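Local coordinates for peptide methionine sulfoxide reductase MsrA (Treponema denticola ATCC 35405, PDB 5FA9) that reduces both the S and R epimers of methionine sulfoxide back to methionine, as a bifunctional MsrA-MsrB fusion enzyme, probably repairing oxidised proteins, at the (4S,5S)-1,2-dithiane-4,5-diol site and the interface of chains A and B. Coordinates in Å, arbitrary orientation; residue numbers count along the deposited sequence, not the author numbering. Chains: chain A/B, Peptide methionine sulfoxide reductase MsrA.

Contact 1: the (4S,5S)-1,2-dithiane-4,5-diol site. Residues chain A 11-13, 52, 92, 139. With D1D ((4S,5S)-1,2-dithiane-4,5-diol), chain C.
A:Ser11 ends a loop in an extended backbone conformation (phi/psi -57°/119°) directly ahead of helix 12-19, so A:Phe12 and A:Trp13 leave the first turn of that helix beside it; this is the GSFWG form of the MsrA GCFWG motif, with an engineered serine for the natural catalytic cysteine. The cyclic disulfide D1D, the oxidised form of dithiothreitol and probably carried over from the reductant, sits in the pocket with 191 of its 264 Å² hidden. Its hydroxyl O2 points onto the indole of A:Trp13, over the centre of one face. A:Phe12, its CG in the crowded position between backbone N and carbonyl carbon (chi1 47°), touches D1D with the rim of its ring, CZ lying 3.5 Å from C1. CE1 of A:His139 also comes to 3.5 Å from D1D C1. That imidazole is held by the indole: A:Trp13 NE1 donates to A:His139 ND1 at 3.2 Å, within the indole plane but tilted out of the imidazole plane. The neighbouring hydroxyl O3, on C3, takes a weak hydrogen bond from A:Ser11 OG and gives a weak one to carboxylate oxygen OE1 of A:Glu52, at 3.4 Å. The A:Tyr92 phenol turns its edge to O3. In MsrA catalysis A:Phe12 and A:Trp13 wall the substrate methyl, while A:Glu52, the likely proton donor, and A:Tyr92 meet the sulfoxide oxygen.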
loop_
_atom_site.group_PDB
_atom_site.type_symbol
_atom_site.label_atom_id
_atom_site.label_comp_id
_atom_site.label_asym_id
_atom_site.label_seq_id
_atom_site.Cartn_x
_atom_site.Cartn_y
_atom_site.Cartn_z
ATOM N N SER A 11 -11.287 1.385 -22.347
ATOM C CA SER A 11 -11.739 0.089 -21.851
ATOM C C SER A 11 -10.734 -0.486 -20.858
ATOM O O SER A 11 -9.578 -0.727 -21.209
ATOM C CB SER A 11 -11.958 -0.883 -23.011
ATOM O OG SER A 11 -12.152 -2.205 -22.543
ATOM N N PHE A 12 -11.173 -0.703 -19.622
ATOM C CA PHE A 12 -10.258 -1.100 -18.555
ATOM C C PHE A 12 -9.716 -2.520 -18.720
ATOM O O PHE A 12 -8.817 -2.932 -17.987
ATOM C CB PHE A 12 -10.924 -0.953 -17.179
ATOM C CG PHE A 12 -12.311 -1.536 -17.086
ATOM C CD1 PHE A 12 -12.542 -2.883 -17.316
ATOM C CD2 PHE A 12 -13.380 -0.738 -16.715
ATOM C CE1 PHE A 12 -13.814 -3.412 -17.212
ATOM C CE2 PHE A 12 -14.654 -1.261 -16.608
ATOM C CZ PHE A 12 -14.870 -2.599 -16.854
ATOM N N TRP A 13 -10.264 -3.264 -19.675
ATOM C CA TRP A 13 -9.781 -4.610 -19.960
ATOM C C TRP A 13 -8.332 -4.571 -20.430
ATOM O O TRP A 13 -7.487 -5.320 -19.939
ATOM C CB TRP A 13 -10.655 -5.289 -21.015
ATOM C CG TRP A 13 -12.030 -5.634 -20.534
ATOM C CD1 TRP A 13 -12.446 -5.728 -19.239
ATOM C CD2 TRP A 13 -13.173 -5.931 -21.346
ATOM N NE1 TRP A 13 -13.777 -6.067 -19.193
ATOM C CE2 TRP A 13 -14.245 -6.197 -20.474
ATOM C CE3 TRP A 13 -13.390 -5.998 -22.726
ATOM C CZ2 TRP A 13 -15.519 -6.524 -20.936
ATOM C CZ3 TRP A 13 -14.655 -6.323 -23.182
ATOM C CH2 TRP A 13 -15.703 -6.582 -22.290
ATOM N N GLU A 52 -14.396 4.585 -16.835
ATOM C CA GLU A 52 -13.803 3.260 -16.677
ATOM C C GLU A 52 -12.354 3.387 -16.221
ATOM O O GLU A 52 -11.501 3.880 -16.959
ATOM C CB GLU A 52 -13.888 2.466 -17.982
ATOM C CG GLU A 52 -15.307 2.100 -18.387
ATOM C CD GLU A 52 -15.353 1.090 -19.515
ATOM O OE1 GLU A 52 -14.296 0.507 -19.837
ATOM O OE2 GLU A 52 -16.446 0.878 -20.082
ATOM N N TYR A 92 -15.302 6.511 -21.344
ATOM C CA TYR A 92 -13.988 6.220 -21.909
ATOM C C TYR A 92 -13.071 7.436 -21.875
ATOM O O TYR A 92 -12.017 7.438 -22.510
ATOM C CB TYR A 92 -14.116 5.723 -23.349
ATOM C CG TYR A 92 -14.997 4.508 -23.519
ATOM C CD1 TYR A 92 -14.596 3.264 -23.050
ATOM C CD2 TYR A 92 -16.223 4.604 -24.160
ATOM C CE1 TYR A 92 -15.398 2.150 -23.207
ATOM C CE2 TYR A 92 -17.031 3.498 -24.323
ATOM C CZ TYR A 92 -16.615 2.274 -23.846
ATOM O OH TYR A 92 -17.421 1.173 -24.010
ATOM N N HIS A 139 -15.393 -8.700 -14.934
ATOM C CA HIS A 139 -14.512 -7.691 -15.517
ATOM C C HIS A 139 -13.118 -7.681 -14.891
ATOM O O HIS A 139 -12.234 -6.956 -15.348
ATOM C CB HIS A 139 -15.142 -6.302 -15.389
ATOM C CG HIS A 139 -16.423 -6.147 -16.147
ATOM N ND1 HIS A 139 -16.510 -6.351 -17.508
ATOM C CD2 HIS A 139 -17.666 -5.804 -15.738
ATOM C CE1 HIS A 139 -17.754 -6.143 -17.903
ATOM N NE2 HIS A 139 -18.474 -5.809 -16.848
HETATM S S1 D1D C . -18.358 -2.382 -19.736
HETATM C C1 D1D C . -16.960 -3.180 -19.596
HETATM C C2 D1D C . -15.761 -2.431 -20.370
HETATM O O2 D1D C . -14.725 -3.145 -20.318
HETATM C C3 D1D C . -16.142 -2.125 -22.018
HETATM O O3 D1D C . -15.232 -1.414 -22.519
HETATM C C4 D1D C . -17.555 -1.369 -22.192
HETATM S S4 D1D C . -18.760 -2.096 -21.396
#

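Contact 2: the interface of chains A and B. Residues chain A 99, 129-133; chain B 273-278.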
loop_
_atom_site.group_PDB
_atom_site.type_symbol
_atom_site.label_atom_id
_atom_site.label_comp_id
_atom_site.label_asym_id
_atom_site.label_seq_id
_atom_site.Cartn_x
_atom_site.Cartn_y
_atom_site.Cartn_z
ATOM N N VAL A 99 -5.717 9.580 -4.591
ATOM C CA VAL A 99 -6.254 9.568 -3.237
ATOM C C VAL A 99 -5.192 10.121 -2.295
ATOM O O VAL A 99 -5.464 10.422 -1.133
ATOM C CB VAL A 99 -6.674 8.157 -2.790
ATOM C CG1 VAL A 99 -7.900 7.699 -3.563
ATOM C CG2 VAL A 99 -5.523 7.180 -2.966
ATOM N N LEU A 129 -9.768 11.473 -6.618
ATOM C CA LEU A 129 -10.721 10.376 -6.677
ATOM C C LEU A 129 -11.842 10.615 -5.668
ATOM O O LEU A 129 -11.588 10.891 -4.496
ATOM C CB LEU A 129 -10.028 9.040 -6.418
ATOM C CG LEU A 129 -10.905 7.813 -6.663
ATOM C CD1 LEU A 129 -11.287 7.725 -8.131
ATOM C CD2 LEU A 129 -10.201 6.548 -6.216
ATOM N N LYS A 130 -13.081 10.506 -6.136
ATOM C CA LYS A 130 -14.251 10.773 -5.309
ATOM C C LYS A 130 -15.084 9.538 -5.033
ATOM O O LYS A 130 -15.619 9.368 -3.937
ATOM C CB LYS A 130 -15.139 11.804 -6.010
ATOM C CG LYS A 130 -16.198 12.460 -5.149
ATOM C CD LYS A 130 -17.145 13.244 -6.044
ATOM C CE LYS A 130 -17.760 12.333 -7.106
ATOM N NZ LYS A 130 -18.692 13.043 -8.025
ATOM N N HIS A 131 -15.164 8.664 -6.027
ATOM C CA HIS A 131 -15.780 7.362 -5.857
ATOM C C HIS A 131 -15.092 6.365 -6.770
ATOM O O HIS A 131 -14.649 6.718 -7.861
ATOM C CB HIS A 131 -17.280 7.424 -6.162
ATOM C CG HIS A 131 -18.053 8.289 -5.216
ATOM N ND1 HIS A 131 -18.470 9.562 -5.545
ATOM C CD2 HIS A 131 -18.466 8.078 -3.945
ATOM C CE1 HIS A 131 -19.116 10.090 -4.523
ATOM N NE2 HIS A 131 -19.128 9.208 -3.538
ATOM N N PHE A 132 -14.995 5.122 -6.321
ATOM C CA PHE A 132 -14.479 4.062 -7.168
ATOM C C PHE A 132 -15.297 2.807 -6.922
ATOM O O PHE A 132 -15.155 2.149 -5.893
ATOM C CB PHE A 132 -12.994 3.805 -6.901
ATOM C CG PHE A 132 -12.415 2.691 -7.727
ATOM C CD1 PHE A 132 -11.984 2.925 -9.022
ATOM C CD2 PHE A 132 -12.304 1.411 -7.210
ATOM C CE1 PHE A 132 -11.453 1.902 -9.787
ATOM C CE2 PHE A 132 -11.775 0.383 -7.969
ATOM C CZ PHE A 132 -11.348 0.630 -9.259
ATOM N N ILE A 133 -16.161 2.484 -7.876
ATOM C CA ILE A 133 -17.039 1.335 -7.741
ATOM C C ILE A 133 -16.390 0.118 -8.377
ATOM O O ILE A 133 -16.182 0.076 -9.589
ATOM C CB ILE A 133 -18.411 1.590 -8.389
ATOM C CG1 ILE A 133 -19.101 2.778 -7.716
ATOM C CG2 ILE A 133 -19.278 0.346 -8.306
ATOM C CD1 ILE A 133 -20.304 3.294 -8.472
ATOM N N ASP B 273 -20.725 0.171 -2.464
ATOM C CA ASP B 273 -19.387 0.476 -2.953
ATOM C C ASP B 273 -19.283 1.916 -3.449
ATOM O O ASP B 273 -18.337 2.272 -4.152
ATOM C CB ASP B 273 -19.003 -0.496 -4.073
ATOM C CG ASP B 273 -17.547 -0.913 -4.012
ATOM O OD1 ASP B 273 -16.677 -0.030 -3.865
ATOM O OD2 ASP B 273 -17.274 -2.129 -4.109
ATOM N N ASP B 274 -20.256 2.742 -3.077
ATOM C CA ASP B 274 -20.284 4.135 -3.511
ATOM C C ASP B 274 -19.910 5.102 -2.388
ATOM O O ASP B 274 -20.350 6.250 -2.377
ATOM C CB ASP B 274 -21.666 4.490 -4.066
ATOM C CG ASP B 274 -22.770 4.322 -3.040
ATOM O OD1 ASP B 274 -22.525 3.686 -1.994
ATOM O OD2 ASP B 274 -23.887 4.828 -3.281
ATOM N N GLY B 275 -19.099 4.631 -1.446
ATOM C CA GLY B 275 -18.620 5.473 -0.365
ATOM C C GLY B 275 -17.481 6.370 -0.809
ATOM O O GLY B 275 -17.008 6.255 -1.940
ATOM N N PRO B 276 -17.034 7.273 0.079
ATOM C CA PRO B 276 -15.907 8.165 -0.220
ATOM C C PRO B 276 -14.639 7.374 -0.519
ATOM O O PRO B 276 -14.194 6.579 0.307
ATOM C CB PRO B 276 -15.760 8.992 1.062
ATOM C CG PRO B 276 -16.402 8.166 2.125
ATOM C CD PRO B 276 -17.537 7.462 1.449
ATOM N N ALA B 277 -14.069 7.603 -1.698
ATOM C CA ALA B 277 -12.970 6.788 -2.200
ATOM C C ALA B 277 -11.695 6.901 -1.366
ATOM O O ALA B 277 -10.937 5.938 -1.256
ATOM C CB ALA B 277 -12.679 7.154 -3.640
ATOM N N ASP B 278 -11.459 8.070 -0.778
ATOM C CA ASP B 278 -10.254 8.278 0.018
ATOM C C ASP B 278 -10.325 7.529 1.349
ATOM O O ASP B 278 -9.303 7.288 1.990
ATOM C CB ASP B 278 -10.014 9.773 0.262
ATOM C CG ASP B 278 -11.227 10.480 0.843
ATOM O OD1 ASP B 278 -12.183 9.799 1.268
ATOM O OD2 ASP B 278 -11.221 11.729 0.877
HETATM O O HOH W 1 -12.690 10.657 -1.902
HETATM O O HOH W 2 -16.963 4.649 -4.170
#
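B:Ala277, from the SelR (MsrB-family) part of chain B, buries 73 Å² against a segment of the MsrA-family part of chain A. Its methyl CB presses on the branch of A:Leu129, 3.6 Å from CG; the leucine offers that branch with CG anti to the backbone N (chi1 -171°). The backbone of the same alanine donates a direct hydrogen bond, N to the carbonyl O of A:Lys130 at 3.2 Å. The bond is fairly straight (156° at H), but the donor sits well above the carbonyl plane instead of on a lone pair. One residue on, water 1 joins the amide N of B:Asp278 to O of A:Leu129. A:His131, with 48 Å² buried, lays its imidazole alongside the B:Asp274-B:Gly275 backbone. The CD2 side of the ring faces the carbonyl oxygens of both residues, while water 2 lies at the ring edge, in plane. This water bridges the amide N of A:Phe132 to the carbonyl O atoms of B:Asp273 and B:Gly275. B:Asp273 and A:Ile133 each bury 36 Å²; the isoleucine brings its CG1 branch to 3.7 Å from B:Asp273 O, extending the contact along strand 132-134.

Contact 3: the interface of chains A and B. Residues chain A 1-2, 4, 57; chain B 1-2, 4, 57.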
loop_
_atom_site.group_PDB
_atom_site.type_symbol
_atom_site.label_atom_id
_atom_site.label_comp_id
_atom_site.label_asym_id
_atom_site.label_seq_id
_atom_site.Cartn_x
_atom_site.Cartn_y
_atom_site.Cartn_z
ATOM N N MET A 1 7.842 2.409 -0.457
ATOM C CA MET A 1 6.515 2.321 0.141
ATOM C C MET A 1 5.466 1.873 -0.865
ATOM O O MET A 1 5.590 2.122 -2.065
ATOM C CB MET A 1 6.098 3.668 0.741
ATOM C CG MET A 1 6.552 3.883 2.172
ATOM S SD MET A 1 5.823 5.363 2.898
ATOM C CE MET A 1 4.078 5.024 2.662
ATOM N N ILE A 2 4.426 1.212 -0.366
ATOM C CA ILE A 2 3.297 0.825 -1.199
ATOM C C ILE A 2 2.380 2.024 -1.415
ATOM O O ILE A 2 1.978 2.690 -0.461
ATOM C CB ILE A 2 2.497 -0.332 -0.571
ATOM C CG1 ILE A 2 3.423 -1.502 -0.232
ATOM C CG2 ILE A 2 1.380 -0.776 -1.502
ATOM C CD1 ILE A 2 4.161 -2.065 -1.423
ATOM N N GLU A 4 -0.807 3.893 -4.289
ATOM C CA GLU A 4 -1.868 3.587 -5.236
ATOM C C GLU A 4 -2.252 4.790 -6.091
ATOM O O GLU A 4 -2.275 5.928 -5.621
ATOM C CB GLU A 4 -3.096 3.046 -4.497
ATOM C CG GLU A 4 -3.707 4.009 -3.495
ATOM C CD GLU A 4 -4.801 3.364 -2.667
ATOM O OE1 GLU A 4 -5.974 3.767 -2.812
ATOM O OE2 GLU A 4 -4.486 2.459 -1.867
ATOM N N VAL A 57 -2.146 -0.596 -7.541
ATOM C CA VAL A 57 -1.379 -0.651 -6.304
ATOM C C VAL A 57 0.046 -1.091 -6.616
ATOM O O VAL A 57 0.258 -2.152 -7.203
ATOM C CB VAL A 57 -2.009 -1.612 -5.281
ATOM C CG1 VAL A 57 -1.160 -1.680 -4.023
ATOM C CG2 VAL A 57 -3.429 -1.178 -4.952
ATOM N N MET B 1 -7.174 3.379 2.258
ATOM C CA MET B 1 -5.851 3.420 1.647
ATOM C C MET B 1 -4.982 2.250 2.093
ATOM O O MET B 1 -5.151 1.724 3.192
ATOM C CB MET B 1 -5.149 4.739 1.980
ATOM C CG MET B 1 -5.443 5.872 1.012
ATOM S SD MET B 1 -4.387 7.297 1.335
ATOM C CE MET B 1 -2.765 6.563 1.154
ATOM N N ILE B 2 -4.064 1.837 1.226
ATOM C CA ILE B 2 -3.091 0.819 1.592
ATOM C C ILE B 2 -1.983 1.459 2.419
ATOM O O ILE B 2 -1.408 2.472 2.024
ATOM C CB ILE B 2 -2.483 0.130 0.356
ATOM C CG1 ILE B 2 -3.588 -0.452 -0.526
ATOM C CG2 ILE B 2 -1.529 -0.973 0.780
ATOM C CD1 ILE B 2 -4.449 -1.478 0.179
ATOM N N GLU B 4 1.327 0.663 5.624
ATOM C CA GLU B 4 2.259 -0.323 6.150
ATOM C C GLU B 4 2.825 0.082 7.508
ATOM O O GLU B 4 3.099 1.255 7.763
ATOM C CB GLU B 4 3.395 -0.569 5.151
ATOM C CG GLU B 4 4.236 0.652 4.831
ATOM C CD GLU B 4 5.228 0.396 3.711
ATOM O OE1 GLU B 4 4.788 0.188 2.561
ATOM O OE2 GLU B 4 6.448 0.398 3.983
ATOM N N VAL B 57 1.579 -5.001 5.653
ATOM C CA VAL B 57 0.910 -4.180 4.651
ATOM C C VAL B 57 -0.593 -4.420 4.737
ATOM O O VAL B 57 -1.053 -5.555 4.613
ATOM C CB VAL B 57 1.408 -4.486 3.228
ATOM C CG1 VAL B 57 0.663 -3.637 2.211
ATOM C CG2 VAL B 57 2.907 -4.251 3.130
#
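Two reciprocal hydrogen bonds frame the contact, each running from the backbone amide of A:Ile2 or B:Ile2 to the glutamate carboxylate of the other chain. A:Ile2 N donates to B:Glu4 OE1 at 3.1 Å, nearly straight at 167°; B:Ile2 N donates to A:Glu4 OE2 at 3.2 Å, slightly more bent at 158°. Both amides approach from above the carboxylate plane. In A:Glu4 and B:Glu4 alike CG takes the crowded position between backbone N and carbonyl carbon (chi1 61°), and the chain then runs extended, carrying the carboxylate across to the partner strand. Beside the amide bond the isoleucine side chain packs closely on the same oxygen: B:Ile2 CG1 is 3.3 Å from A:Glu4 OE2.

Apolar contact fills the middle. The isoleucines cross obliquely, CG2 methyl to CG2 methyl, with A:Ile2 CG2 3.7 Å from B:Ile2 CG2. Each CG2 stands anti to its own backbone N, which leaves CG1 beside that N and against the partner carboxylate. Farther out, A:Met1 CG passes obliquely over the B:Glu4 carboxylate, 4.0 Å from CD. The valines add looser contact, A:Val57 CG1 lying 4.4 Å from B:Ile2 CG1.

In both chains these isoleucines and glutamates lie at the start of strand 2-8, so the first strands of the two chains meet at their starts about the two-fold axis, with strand 51-59, carrying A:Val57 and B:Val57, alongside.

Contact 2 and contact 3 belong to the same two-fold interface, their C-alpha centres about 16 Å apart. Contact 3 pairs like with like, whereas contact 2 pairs the MsrA-family part of one chain with the SelR part of the other and recurs with the chains exchanged. The C-alpha centre of contact 1 is about 17 Å from that of contact 2 and 23 Å from that of contact 3, so the pocket stands away from both. Strand 51-59 is common to contact 1, through A:Glu52, and contact 3, through A:Val57. The dimer is that of the deposited assembly and may not be the biological one.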